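Local coordinates for protein beta sliding clamp (PDB 6PTR) that probably tethers DNA polymerases and other proteins to DNA as a ring-shaped head-to-tail dimer, and binds the antibiotic griselimycin, at residues Tyr163-Tyr169 with Val252-Pro257; Val177-Arg181 with Val193-Pro198; Ala358-Ile364 with Tyr374-Arg380. All coordinates share one frame; numbering follows the deposited sequence.

Contact 1. Residues Tyr163-Tyr169 with Val252-Pro257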
ATOM      1  N   TYR C 163      14.370   2.947  25.670  1.00 29.52           N
ATOM      2  CA  TYR C 163      14.984   3.827  24.670  1.00 34.01           C
ATOM      3  C   TYR C 163      16.407   3.404  24.318  1.00 33.52           C
ATOM      4  O   TYR C 163      16.822   3.560  23.160  1.00 29.13           O
ATOM      5  CB  TYR C 163      14.962   5.288  25.135  1.00 39.56           C
ATOM      6  CG  TYR C 163      16.090   5.650  26.078  1.00 49.20           C
ATOM      7  CD1 TYR C 163      17.233   6.308  25.619  1.00 45.78           C
ATOM      8  CD2 TYR C 163      16.018   5.322  27.426  1.00 58.04           C
ATOM      9  CE1 TYR C 163      18.275   6.631  26.490  1.00 46.87           C
ATOM     10  CE2 TYR C 163      17.046   5.637  28.297  1.00 63.34           C
ATOM     11  CZ  TYR C 163      18.170   6.287  27.830  1.00 57.06           C
ATOM     12  OH  TYR C 163      19.178   6.587  28.718  1.00 53.38           O
ATOM     13  N   TYR C 164      17.176   2.856  25.265  1.00 29.77           N
ATOM     14  CA  TYR C 164      18.537   2.496  24.880  1.00 27.96           C
ATOM     15  C   TYR C 164      18.621   1.124  24.247  1.00 20.80           C
ATOM     16  O   TYR C 164      19.725   0.682  23.932  1.00 21.94           O
ATOM     17  CB  TYR C 164      19.532   2.605  26.056  1.00 27.43           C
ATOM     18  CG  TYR C 164      19.173   1.923  27.351  1.00 30.58           C
ATOM     19  CD1 TYR C 164      19.273   0.540  27.490  1.00 31.03           C
ATOM     20  CD2 TYR C 164      18.803   2.673  28.462  1.00 41.50           C
ATOM     21  CE1 TYR C 164      18.961  -0.083  28.710  1.00 36.30           C
ATOM     22  CE2 TYR C 164      18.486   2.069  29.667  1.00 46.18           C
ATOM     23  CZ  TYR C 164      18.570   0.694  29.789  1.00 46.98           C
ATOM     24  OH  TYR C 164      18.261   0.106  31.000  1.00 48.46           O
ATOM     25  N   LEU C 165      17.485   0.436  24.078  1.00 18.87           N
ATOM     26  CA  LEU C 165      17.395  -0.695  23.169  1.00 16.97           C
ATOM     27  C   LEU C 165      16.962  -0.272  21.772  1.00 20.27           C
ATOM     28  O   LEU C 165      16.926  -1.114  20.877  1.00 20.39           O
ATOM     29  CB  LEU C 165      16.400  -1.750  23.698  1.00 19.44           C
ATOM     30  CG  LEU C 165      16.754  -2.437  25.026  1.00 23.07           C
ATOM     31  CD1 LEU C 165      15.866  -3.656  25.212  1.00 23.12           C
ATOM     32  CD2 LEU C 165      18.206  -2.850  25.069  1.00 22.81           C
ATOM     33  N   ASN C 166      16.634   1.004  21.562  1.00 20.54           N
ATOM     34  CA  ASN C 166      16.148   1.480  20.261  1.00 21.58           C
ATOM     35  C   ASN C 166      17.328   1.859  19.361  1.00 19.97           C
ATOM     36  O   ASN C 166      17.409   2.950  18.830  1.00 20.22           O
ATOM     37  CB  ASN C 166      15.200   2.664  20.439  1.00 20.45           C
ATOM     38  CG  ASN C 166      13.749   2.235  20.711  1.00 32.77           C
ATOM     39  OD1 ASN C 166      12.831   2.572  19.950  1.00 30.77           O
ATOM     40  ND2 ASN C 166      13.547   1.477  21.782  1.00 31.84           N
ATOM     41  N   GLY C 167      18.245   0.922  19.200  1.00 17.58           N
ATOM     42  CA  GLY C 167      19.400   1.169  18.350  1.00 14.73           C
ATOM     43  C   GLY C 167      20.274  -0.057  18.366  1.00 17.96           C
ATOM     44  O   GLY C 167      19.891  -1.096  18.907  1.00 22.67           O
ATOM     45  N   ILE C 168      21.463   0.071  17.786  1.00 14.24           N
ATOM     46  CA  ILE C 168      22.401  -1.042  17.677  1.00 14.91           C
ATOM     47  C   ILE C 168      23.634  -0.719  18.499  1.00 19.01           C
ATOM     48  O   ILE C 168      24.184   0.383  18.398  1.00 18.18           O
ATOM     49  CB  ILE C 168      22.796  -1.307  16.216  1.00 16.76           C
ATOM     50  CG1 ILE C 168      21.601  -1.815  15.421  1.00 20.57           C
ATOM     51  CG2 ILE C 168      23.969  -2.313  16.155  1.00 17.66           C
ATOM     52  CD1 ILE C 168      21.944  -2.043  13.930  1.00 21.05           C
ATOM     53  N   TYR C 169      24.078  -1.670  19.300  1.00 16.95           N
ATOM     54  CA  TYR C 169      25.264  -1.460  20.128  1.00 17.58           C
ATOM     55  C   TYR C 169      26.476  -1.835  19.290  1.00 19.08           C
ATOM     56  O   TYR C 169      26.689  -3.009  18.999  1.00 18.81           O
ATOM     57  CB  TYR C 169      25.184  -2.291  21.402  1.00 17.14           C
ATOM     58  CG  TYR C 169      26.344  -2.090  22.362  1.00 18.76           C
ATOM     59  CD1 TYR C 169      26.790  -0.813  22.681  1.00 19.76           C
ATOM     60  CD2 TYR C 169      27.004  -3.178  22.937  1.00 21.23           C
ATOM     61  CE1 TYR C 169      27.871  -0.615  23.568  1.00 19.12           C
ATOM     62  CE2 TYR C 169      28.066  -2.984  23.823  1.00 20.68           C
ATOM     63  CZ  TYR C 169      28.479  -1.708  24.130  1.00 19.13           C
ATOM     64  OH  TYR C 169      29.527  -1.515  24.989  1.00 24.35           O
ATOM     65  N   VAL C 252      22.694   7.313  21.101  1.00 19.03           N
ATOM     66  CA  VAL C 252      21.755   7.182  22.214  1.00 19.13           C
ATOM     67  C   VAL C 252      22.508   7.362  23.521  1.00 21.54           C
ATOM     68  O   VAL C 252      23.517   6.691  23.762  1.00 26.06           O
ATOM     69  CB  VAL C 252      21.050   5.821  22.162  1.00 21.03           C
ATOM     70  CG1 VAL C 252      20.106   5.665  23.365  1.00 23.05           C
ATOM     71  CG2 VAL C 252      20.302   5.656  20.859  1.00 20.56           C
ATOM     72  N   ASP C 253      22.001   8.242  24.384  1.00 23.53           N
ATOM     73  CA  ASP C 253      22.655   8.581  25.650  1.00 27.40           C
ATOM     74  C   ASP C 253      22.158   7.605  26.705  1.00 26.83           C
ATOM     75  O   ASP C 253      21.220   7.885  27.455  1.00 33.15           O
ATOM     76  CB  ASP C 253      22.366  10.030  26.036  1.00 28.80           C
ATOM     77  CG  ASP C 253      23.071  10.448  27.312  1.00 42.22           C
ATOM     78  OD1 ASP C 253      23.824   9.632  27.876  1.00 44.90           O
ATOM     79  OD2 ASP C 253      22.871  11.601  27.749  1.00 50.75           O
ATOM     80  N   GLY C 254      22.815   6.455  26.776  1.00 27.51           N
ATOM     81  CA  GLY C 254      22.471   5.430  27.745  1.00 27.92           C
ATOM     82  C   GLY C 254      23.521   4.344  27.711  1.00 28.94           C
ATOM     83  O   GLY C 254      24.473   4.388  26.927  1.00 32.11           O
ATOM     84  N   THR C 255      23.351   3.364  28.583  1.00 23.61           N
ATOM     85  CA  THR C 255      24.275   2.238  28.660  1.00 23.04           C
ATOM     86  C   THR C 255      23.564   0.974  28.181  1.00 24.30           C
ATOM     87  O   THR C 255      22.526   0.606  28.730  1.00 25.00           O
ATOM     88  CB  THR C 255      24.788   2.060  30.085  1.00 29.36           C
ATOM     89  OG1 THR C 255      25.467   3.259  30.483  1.00 34.51           O
ATOM     90  CG2 THR C 255      25.756   0.899  30.146  1.00 34.97           C
ATOM     91  N   PHE C 256      24.141   0.302  27.184  1.00 19.42           N
ATOM     92  CA  PHE C 256      23.534  -0.921  26.658  1.00 20.35           C
ATOM     93  C   PHE C 256      23.665  -2.062  27.674  1.00 22.01           C
ATOM     94  O   PHE C 256      24.651  -2.136  28.413  1.00 18.87           O
ATOM     95  CB  PHE C 256      24.208  -1.293  25.335  1.00 18.61           C
ATOM     96  CG  PHE C 256      23.402  -2.209  24.466  1.00 15.88           C
ATOM     97  CD1 PHE C 256      22.328  -1.716  23.743  1.00 15.67           C
ATOM     98  CD2 PHE C 256      23.707  -3.570  24.374  1.00 17.45           C
ATOM     99  CE1 PHE C 256      21.565  -2.549  22.929  1.00 17.82           C
ATOM    100  CE2 PHE C 256      22.960  -4.406  23.548  1.00 17.26           C
ATOM    101  CZ  PHE C 256      21.877  -3.878  22.818  1.00 16.96           C
ATOM    102  N   PRO C 257      22.677  -2.966  27.748  1.00 17.34           N
ATOM    103  CA  PRO C 257      22.761  -4.061  28.728  1.00 16.90           C
ATOM    104  C   PRO C 257      23.926  -5.006  28.473  1.00 17.92           C
ATOM    105  O   PRO C 257      24.520  -5.045  27.394  1.00 19.44           O
ATOM    106  CB  PRO C 257      21.418  -4.805  28.577  1.00 16.67           C
ATOM    107  CG  PRO C 257      20.480  -3.786  27.962  1.00 21.99           C
ATOM    108  CD  PRO C 257      21.358  -2.895  27.086  1.00 20.33           C
TER

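Contact 2. Residues Val177-Arg181 with Val193-Pro198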
ATOM      1  N   VAL C 177      42.159 -11.756  18.207  1.00 64.33           N
ATOM      2  CA  VAL C 177      42.043 -10.737  17.178  1.00 59.83           C
ATOM      3  C   VAL C 177      40.878  -9.834  17.567  1.00 36.78           C
ATOM      4  O   VAL C 177      39.799 -10.325  17.916  1.00 40.71           O
ATOM      5  CB  VAL C 177      41.833 -11.370  15.791  1.00 58.15           C
ATOM      6  CG1 VAL C 177      40.727 -12.436  15.839  1.00 58.54           C
ATOM      7  CG2 VAL C 177      41.521 -10.299  14.756  1.00 55.59           C
ATOM      8  N   LEU C 178      41.113  -8.517  17.560  1.00 42.53           N
ATOM      9  CA  LEU C 178      40.032  -7.567  17.795  1.00 43.47           C
ATOM     10  C   LEU C 178      38.868  -7.853  16.860  1.00 34.82           C
ATOM     11  O   LEU C 178      39.056  -8.084  15.664  1.00 40.16           O
ATOM     12  CB  LEU C 178      40.501  -6.125  17.573  1.00 53.53           C
ATOM     13  CG  LEU C 178      41.215  -5.341  18.674  1.00 56.76           C
ATOM     14  CD1 LEU C 178      41.293  -3.868  18.283  1.00 55.43           C
ATOM     15  CD2 LEU C 178      40.505  -5.512  19.996  1.00 53.96           C
ATOM     16  N   LYS C 179      37.664  -7.837  17.417  1.00 33.35           N
ATOM     17  CA  LYS C 179      36.437  -7.932  16.648  1.00 29.85           C
ATOM     18  C   LYS C 179      35.684  -6.615  16.734  1.00 33.46           C
ATOM     19  O   LYS C 179      35.711  -5.947  17.768  1.00 31.99           O
ATOM     20  CB  LYS C 179      35.541  -9.065  17.162  1.00 28.66           C
ATOM     21  CG  LYS C 179      36.136 -10.451  16.972  1.00 37.23           C
ATOM     22  CD  LYS C 179      35.083 -11.528  17.230  1.00 43.86           C
ATOM     23  CE  LYS C 179      35.622 -12.918  16.954  1.00 57.71           C
ATOM     24  NZ  LYS C 179      36.139 -13.573  18.187  1.00 62.47           N
ATOM     25  N   LEU C 180      35.035  -6.238  15.637  1.00 25.14           N
ATOM     26  CA  LEU C 180      33.997  -5.218  15.649  1.00 23.29           C
ATOM     27  C   LEU C 180      32.666  -5.942  15.663  1.00 24.91           C
ATOM     28  O   LEU C 180      32.434  -6.816  14.825  1.00 25.16           O
ATOM     29  CB  LEU C 180      34.086  -4.312  14.421  1.00 29.38           C
ATOM     30  CG  LEU C 180      32.886  -3.387  14.173  1.00 26.26           C
ATOM     31  CD1 LEU C 180      32.754  -2.325  15.263  1.00 27.92           C
ATOM     32  CD2 LEU C 180      33.044  -2.735  12.790  1.00 30.95           C
ATOM     33  N   ARG C 181      31.814  -5.609  16.635  1.00 22.53           N
ATOM     34  CA  ARG C 181      30.578  -6.340  16.857  1.00 20.65           C
ATOM     35  C   ARG C 181      29.404  -5.381  16.867  1.00 19.46           C
ATOM     36  O   ARG C 181      29.511  -4.247  17.347  1.00 20.90           O
ATOM     37  CB  ARG C 181      30.632  -7.131  18.187  1.00 21.82           C
ATOM     38  CG  ARG C 181      29.336  -7.832  18.566  1.00 18.98           C
ATOM     39  CD  ARG C 181      29.601  -8.684  19.829  1.00 21.48           C
ATOM     40  NE  ARG C 181      30.366  -9.911  19.556  1.00 21.98           N
ATOM     41  CZ  ARG C 181      30.816 -10.732  20.497  1.00 28.09           C
ATOM     42  NH1 ARG C 181      30.609 -10.448  21.783  1.00 28.59           N
ATOM     43  NH2 ARG C 181      31.479 -11.832  20.162  1.00 30.57           N
ATOM     44  N   VAL C 193      26.447  -9.936  15.453  1.00 18.56           N
ATOM     45  CA  VAL C 193      27.333 -10.190  14.314  1.00 21.84           C
ATOM     46  C   VAL C 193      28.712  -9.625  14.618  1.00 20.36           C
ATOM     47  O   VAL C 193      28.831  -8.521  15.163  1.00 23.62           O
ATOM     48  CB  VAL C 193      26.761  -9.603  13.004  1.00 21.76           C
ATOM     49  CG1 VAL C 193      26.501  -8.082  13.109  1.00 20.69           C
ATOM     50  CG2 VAL C 193      27.673  -9.966  11.819  1.00 24.66           C
ATOM     51  N   ASP C 194      29.744 -10.388  14.256  1.00 24.65           N
ATOM     52  CA  ASP C 194      31.151 -10.045  14.437  1.00 25.07           C
ATOM     53  C   ASP C 194      31.849  -9.950  13.090  1.00 31.86           C
ATOM     54  O   ASP C 194      31.484 -10.649  12.140  1.00 32.56           O
ATOM     55  CB  ASP C 194      31.905 -11.112  15.257  1.00 32.11           C
ATOM     56  CG  ASP C 194      31.480 -11.151  16.706  1.00 39.01           C
ATOM     57  OD1 ASP C 194      30.979 -10.132  17.201  1.00 49.71           O
ATOM     58  OD2 ASP C 194      31.651 -12.200  17.352  1.00 43.45           O
ATOM     59  N   MET C 195      32.873  -9.100  13.035  1.00 25.01           N
ATOM     60  CA  MET C 195      33.893  -9.185  11.993  1.00 26.93           C
ATOM     61  C   MET C 195      35.245  -8.867  12.607  1.00 28.21           C
ATOM     62  O   MET C 195      35.336  -8.270  13.685  1.00 31.98           O
ATOM     63  CB  MET C 195      33.625  -8.221  10.836  1.00 32.43           C
ATOM     64  CG  MET C 195      33.762  -6.781  11.236  1.00 31.41           C
ATOM     65  SD  MET C 195      33.512  -5.653   9.845  1.00 33.94           S
ATOM     66  CE  MET C 195      35.097  -5.795   9.012  1.00 36.53           C
ATOM     67  N   GLU C 196      36.307  -9.286  11.910  1.00 30.49           N
ATOM     68  CA  GLU C 196      37.639  -8.841  12.272  1.00 32.07           C
ATOM     69  C   GLU C 196      37.681  -7.325  12.183  1.00 39.38           C
ATOM     70  O   GLU C 196      37.266  -6.743  11.178  1.00 32.75           O
ATOM     71  CB  GLU C 196      38.681  -9.465  11.344  1.00 36.78           C
ATOM     72  CG  GLU C 196      40.101  -9.046  11.672  1.00 49.77           C
ATOM     73  CD  GLU C 196      41.147  -9.942  11.019  1.00 60.53           C
ATOM     74  OE1 GLU C 196      40.904 -11.164  10.903  1.00 60.42           O
ATOM     75  OE2 GLU C 196      42.209  -9.417  10.624  1.00 61.57           O
ATOM     76  N   ALA C 197      38.166  -6.688  13.237  1.00 33.48           N
ATOM     77  CA  ALA C 197      38.082  -5.238  13.317  1.00 33.28           C
ATOM     78  C   ALA C 197      39.045  -4.593  12.325  1.00 33.53           C
ATOM     79  O   ALA C 197      40.215  -4.988  12.253  1.00 34.29           O
ATOM     80  CB  ALA C 197      38.401  -4.757  14.721  1.00 38.00           C
ATOM     81  N   PRO C 198      38.612  -3.592  11.571  1.00 36.01           N
ATOM     82  CA  PRO C 198      39.545  -2.876  10.692  1.00 34.76           C
ATOM     83  C   PRO C 198      40.568  -2.107  11.520  1.00 40.73           C
ATOM     84  O   PRO C 198      40.476  -2.003  12.745  1.00 40.53           O
ATOM     85  CB  PRO C 198      38.633  -1.942   9.896  1.00 40.79           C
ATOM     86  CG  PRO C 198      37.426  -1.753  10.773  1.00 42.31           C
ATOM     87  CD  PRO C 198      37.252  -3.022  11.550  1.00 38.61           C
TER

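Contact 3. Residues Ala358-Ile364 with Tyr374-Arg380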
ATOM      1  N   ALA C 358      12.123 -25.520  28.350  1.00 19.53           N
ATOM      2  CA  ALA C 358      11.046 -24.806  27.684  1.00 19.68           C
ATOM      3  C   ALA C 358      11.004 -23.317  28.006  1.00 16.34           C
ATOM      4  O   ALA C 358      10.297 -22.577  27.316  1.00 23.63           O
ATOM      5  CB  ALA C 358       9.709 -25.451  28.060  1.00 23.78           C
ATOM      6  N   VAL C 359      11.703 -22.853  29.036  1.00 17.14           N
ATOM      7  CA  VAL C 359      11.668 -21.420  29.299  1.00 19.46           C
ATOM      8  C   VAL C 359      13.056 -20.790  29.230  1.00 24.99           C
ATOM      9  O   VAL C 359      13.267 -19.701  29.754  1.00 26.82           O
ATOM     10  CB  VAL C 359      10.976 -21.107  30.638  1.00 25.81           C
ATOM     11  CG1 VAL C 359       9.494 -21.502  30.546  1.00 30.63           C
ATOM     12  CG2 VAL C 359      11.668 -21.818  31.792  1.00 29.46           C
ATOM     13  N   ALA C 360      14.012 -21.470  28.571  1.00 21.30           N
ATOM     14  CA  ALA C 360      15.364 -20.948  28.430  1.00 18.30           C
ATOM     15  C   ALA C 360      15.599 -20.445  27.015  1.00 15.76           C
ATOM     16  O   ALA C 360      15.023 -20.980  26.066  1.00 19.25           O
ATOM     17  CB  ALA C 360      16.395 -22.032  28.758  1.00 24.04           C
ATOM     18  N   PRO C 361      16.444 -19.423  26.847  1.00 18.23           N
ATOM     19  CA  PRO C 361      16.677 -18.869  25.503  1.00 17.63           C
ATOM     20  C   PRO C 361      17.198 -19.919  24.538  1.00 20.66           C
ATOM     21  O   PRO C 361      17.975 -20.800  24.909  1.00 20.22           O
ATOM     22  CB  PRO C 361      17.741 -17.782  25.743  1.00 17.40           C
ATOM     23  CG  PRO C 361      17.678 -17.456  27.161  1.00 27.29           C
ATOM     24  CD  PRO C 361      17.165 -18.677  27.891  1.00 25.21           C
ATOM     25  N   ALA C 362      16.778 -19.800  23.284  1.00 16.51           N
ATOM     26  CA  ALA C 362      17.222 -20.667  22.201  1.00 17.86           C
ATOM     27  C   ALA C 362      18.274 -19.923  21.401  1.00 21.33           C
ATOM     28  O   ALA C 362      18.146 -18.719  21.183  1.00 21.37           O
ATOM     29  CB  ALA C 362      16.060 -21.037  21.285  1.00 21.02           C
ATOM     30  N   LEU C 363      19.301 -20.646  20.963  1.00 18.28           N
ATOM     31  CA  LEU C 363      20.350 -20.105  20.105  1.00 17.56           C
ATOM     32  C   LEU C 363      20.102 -20.615  18.692  1.00 24.44           C
ATOM     33  O   LEU C 363      20.001 -21.831  18.483  1.00 24.59           O
ATOM     34  CB  LEU C 363      21.717 -20.551  20.610  1.00 18.20           C
ATOM     35  CG  LEU C 363      23.028 -20.185  19.893  1.00 23.82           C
ATOM     36  CD1 LEU C 363      23.297 -18.730  19.973  1.00 26.44           C
ATOM     37  CD2 LEU C 363      24.200 -20.947  20.531  1.00 31.45           C
ATOM     38  N   ILE C 364      20.014 -19.694  17.726  1.00 23.93           N
ATOM     39  CA  ILE C 364      19.603 -20.028  16.362  1.00 26.93           C
ATOM     40  C   ILE C 364      20.639 -19.518  15.371  1.00 40.15           C
ATOM     41  O   ILE C 364      21.209 -18.432  15.545  1.00 27.37           O
ATOM     42  CB  ILE C 364      18.216 -19.451  16.021  1.00 35.32           C
ATOM     43  CG1 ILE C 364      17.151 -19.972  16.983  1.00 34.53           C
ATOM     44  CG2 ILE C 364      17.839 -19.763  14.573  1.00 36.65           C
ATOM     45  CD1 ILE C 364      15.863 -19.216  16.908  1.00 37.14           C
ATOM     46  N   TYR C 374      21.713 -15.729  16.474  1.00 19.55           N
ATOM     47  CA  TYR C 374      20.487 -15.141  16.962  1.00 18.20           C
ATOM     48  C   TYR C 374      20.075 -15.854  18.240  1.00 20.01           C
ATOM     49  O   TYR C 374      20.352 -17.045  18.431  1.00 21.45           O
ATOM     50  CB  TYR C 374      19.376 -15.233  15.914  1.00 23.71           C
ATOM     51  CG  TYR C 374      19.814 -14.605  14.634  1.00 20.83           C
ATOM     52  CD1 TYR C 374      19.804 -13.216  14.502  1.00 25.66           C
ATOM     53  CD2 TYR C 374      20.305 -15.376  13.583  1.00 19.84           C
ATOM     54  CE1 TYR C 374      20.235 -12.611  13.351  1.00 26.17           C
ATOM     55  CE2 TYR C 374      20.746 -14.771  12.403  1.00 23.52           C
ATOM     56  CZ  TYR C 374      20.711 -13.386  12.305  1.00 29.96           C
ATOM     57  OH  TYR C 374      21.144 -12.784  11.158  1.00 31.13           O
ATOM     58  N   VAL C 375      19.429 -15.112  19.123  1.00 16.84           N
ATOM     59  CA  VAL C 375      18.865 -15.679  20.339  1.00 16.12           C
ATOM     60  C   VAL C 375      17.377 -15.347  20.376  1.00 17.91           C
ATOM     61  O   VAL C 375      16.965 -14.228  20.049  1.00 18.02           O
ATOM     62  CB  VAL C 375      19.588 -15.143  21.589  1.00 16.70           C
ATOM     63  CG1 VAL C 375      19.050 -15.823  22.851  1.00 18.01           C
ATOM     64  CG2 VAL C 375      21.078 -15.338  21.481  1.00 18.17           C
ATOM     65  N   LEU C 376      16.567 -16.319  20.776  1.00 15.97           N
ATOM     66  CA  LEU C 376      15.132 -16.072  20.862  1.00 17.29           C
ATOM     67  C   LEU C 376      14.592 -16.648  22.163  1.00 14.78           C
ATOM     68  O   LEU C 376      14.805 -17.829  22.466  1.00 15.81           O
ATOM     69  CB  LEU C 376      14.405 -16.695  19.673  1.00 15.61           C
ATOM     70  CG  LEU C 376      12.889 -16.493  19.668  1.00 18.16           C
ATOM     71  CD1 LEU C 376      12.560 -15.015  19.560  1.00 15.77           C
ATOM     72  CD2 LEU C 376      12.287 -17.283  18.514  1.00 19.75           C
ATOM     73  N   MET C 377      13.880 -15.801  22.931  1.00 14.62           N
ATOM     74  CA  MET C 377      13.272 -16.264  24.176  1.00 15.03           C
ATOM     75  C   MET C 377      11.996 -17.043  23.874  1.00 14.85           C
ATOM     76  O   MET C 377      11.208 -16.637  23.024  1.00 16.79           O
ATOM     77  CB  MET C 377      12.932 -15.076  25.084  1.00 14.11           C
ATOM     78  CG  MET C 377      12.690 -15.465  26.570  1.00 14.52           C
ATOM     79  SD  MET C 377      14.204 -16.137  27.291  1.00 17.20           S
ATOM     80  CE  MET C 377      13.607 -16.570  28.916  1.00 20.14           C
ATOM     81  N   PRO C 378      11.758 -18.160  24.544  1.00 15.45           N
ATOM     82  CA  PRO C 378      10.480 -18.862  24.357  1.00 13.49           C
ATOM     83  C   PRO C 378       9.328 -18.125  25.023  1.00 16.02           C
ATOM     84  O   PRO C 378       9.508 -17.168  25.778  1.00 17.61           O
ATOM     85  CB  PRO C 378      10.696 -20.224  25.022  1.00 17.71           C
ATOM     86  CG  PRO C 378      11.852 -20.035  25.940  1.00 22.14           C
ATOM     87  CD  PRO C 378      12.718 -18.943  25.323  1.00 15.20           C
ATOM     88  N   VAL C 379       8.120 -18.635  24.766  1.00 14.37           N
ATOM     89  CA  VAL C 379       6.918 -18.183  25.460  1.00 14.32           C
ATOM     90  C   VAL C 379       6.233 -19.433  26.013  1.00 15.03           C
ATOM     91  O   VAL C 379       6.404 -20.534  25.486  1.00 16.57           O
ATOM     92  CB  VAL C 379       5.943 -17.392  24.554  1.00 15.60           C
ATOM     93  CG1 VAL C 379       6.654 -16.160  23.926  1.00 16.14           C
ATOM     94  CG2 VAL C 379       5.368 -18.280  23.458  1.00 17.03           C
ATOM     95  N   ARG C 380       5.416 -19.249  27.044  1.00 14.38           N
ATOM     96  CA  ARG C 380       4.771 -20.410  27.654  1.00 16.34           C
ATOM     97  C   ARG C 380       3.619 -20.906  26.780  1.00 17.72           C
ATOM     98  O   ARG C 380       2.865 -20.119  26.198  1.00 18.37           O
ATOM     99  CB  ARG C 380       4.270 -20.089  29.063  1.00 19.90           C
ATOM    100  CG  ARG C 380       5.391 -19.764  30.042  1.00 18.14           C
ATOM    101  CD  ARG C 380       4.871 -19.893  31.465  1.00 28.12           C
ATOM    102  NE  ARG C 380       4.397 -21.253  31.754  1.00 32.82           N
ATOM    103  CZ  ARG C 380       3.776 -21.594  32.877  1.00 37.01           C
ATOM    104  NH1 ARG C 380       3.563 -20.670  33.805  1.00 36.12           N
ATOM    105  NH2 ARG C 380       3.366 -22.845  33.076  1.00 32.81           N
TER
HETATM  106  O   HOH W   1       7.822 -22.730  26.190  1.00 16.45           O

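Contact 1. Residues Tyr163-Tyr169 with Val252-Pro257
Val252 opens the 252-257 loop by pushing CG1 against Tyr163, CG1 lying 3.7 Å from Tyr163 CD1 and also reaching Tyr164 CB. The side chains of Val252 and Tyr163 run past one another in opposite directions. At Asp253 the backbone does the work: Tyr163 OH donates to Asp253 O at 2.7 Å, from a position 21° off the carbonyl plane, and the oxygen sits at the edge of the tyrosine ring. Gly254 follows, its CA 3.6 Å from Tyr163 OH. Thr255 contributes its carbonyl, whose oxygen stands over one face of the Tyr164 ring, 3.5 Å from Tyr164 CD1. Phe256 has CG anti to N (chi1 -160°), which lays the ring over the side chain of Tyr169, and Tyr169 CB sits 3.5 Å from the ring centroid of Phe256, almost on its normal. Phe256 CB returns the CH-pi contact over the Tyr169 ring; the two planes are 13° apart but slid so far that the rings barely overlap. Tyr164 O meets the edge of the phenylalanine, while Pro257 CD lies over the opposite face, toward its rim, and touches Leu165 CD2 at 3.7 Å. Tyr164 and Pro257 also pack on the bound peptide, which places this contact at the wall of the griselimycin site. The chemistry is mostly aromatic and aliphatic packing, with one hydroxyl-to-carbonyl bond pinning the loop's more exposed end, so shape more than charge holds the loop.

Contact 2. Residues Val177-Arg181 with Val193-Pro198
Arg181 and Asp194 lie side by side on one face of the antiparallel beta hairpin 179-185/189-196, pointing the same way from a non-hydrogen-bonded pair. Their guanidinium and carboxylate planes are 18° apart, so the groups meet nearly coplanar, edge to edge, in a two-pronged salt bridge. Arg181 NH2 gives a nearly straight bond of 2.8 Å to the syn lone pair of Asp194 OD2, and NE donates to OD1, though the modelled separation is too short to be trusted in detail. The arginine chain runs out extended and then bends at chi3 (-75°), which turns its NE and NH2 edge onto the carboxylate. Beyond the pair, Arg181 NH1 bonds to Tyr259 OH, fixing the other end of the guanidinium. Lys179 crosses Asp194 at a slant, CD 3.5 Å from Asp194 OD2, but sends its amine to Asp175. On the opposite face Leu180 and Met195 stand alongside each other, Leu180 CB 4.0 Å from Met195 CG, and both rest on Leu140 of strand 136-141. Their backbones exchange two hydrogen bonds, Leu180 N to Met195 O at 2.8 Å and Met195 N to Leu180 O at 2.9 Å. Toward the open end of the hairpin, Val177 CG2 meets Glu196 CG at 3.6 Å, the two side chains at about a right angle. The last rung is Ala197 N to Leu178 O at 2.9 Å, with the donor 41° out of the carbonyl plane.

Contact 3. Residues Ala358-Ile364 with Tyr374-Arg380
The Tyr374 ring has the carbonyl oxygen of Ile364 beside it, approaching obliquely, with Tyr374 CD2 3.7 Å from Ile364 O; the hydroxyl at the far end of the ring bonds to Gln345. The other ring-bearing residues that touch across the contact are prolines. Pro378 turns its CG and CD toward the 358-361 loop, against the carbonyl oxygens of Ala358 and Ala360, with Pro378 CD 3.2 Å from Ala360 O. Pro361 lies alongside Met377, pointing the same way, its CG 3.7 Å from Met377 SD. A bend at chi2 (64°) in the methionine brings the sulfur there and carries CE on to Val359 O. Pro361 CB also packs on Val375 CG1 at 3.7 Å. Further along, the side chains of Ile364 and Leu376 cross at a slant, Ile364 CD1 4.0 Å from Leu376 CB, on the face that helix 336-345 covers through Ile342.

The backbone ties these together. Ala362 and Leu376 exchange a pair of hydrogen bonds, as do Ile364 and Tyr374, where Ile364 N reaches Tyr374 O at 2.8 Å; Leu363 and Val375 form the non-hydrogen-bonded pair between them. Where the strands part, one water donates to Ala358 O and Val379 O, each at 2.7 Å, bridging the loop to the C-terminal tail. The backbone of Arg380 is hydrogen-bonded to the bound peptide, which also packs on Val359, Val375 and Met377. This is an antiparallel beta hairpin of the C-terminal clamp domain, whose splayed end and tail line the griselimycin pocket, the same general region where sliding clamps receive the binding motifs of polymerases.

In the fold
All three contacts reach one eight-stranded antiparallel sheet, in which strands 167-173, 179-185, 189-196, 372-376 and 362-366 are consecutive. Contact 2 falls within the chain span that contact 1 brackets, and both belong to the central domain; contact 3 follows later, in the C-terminal domain. The centres of contacts 1 and 2 lie about 20 Å apart, those of contacts 1 and 3 about 22 Å, and those of contacts 2 and 3 about 26 Å; none touches another. The pairing of strands 189-196 and 372-376 joins the two domains into a continuous sheet. Contacts 1 and 3 both reach the bound griselimycin, so the pocket draws on both domains, while contact 2 belongs to the sheet between them.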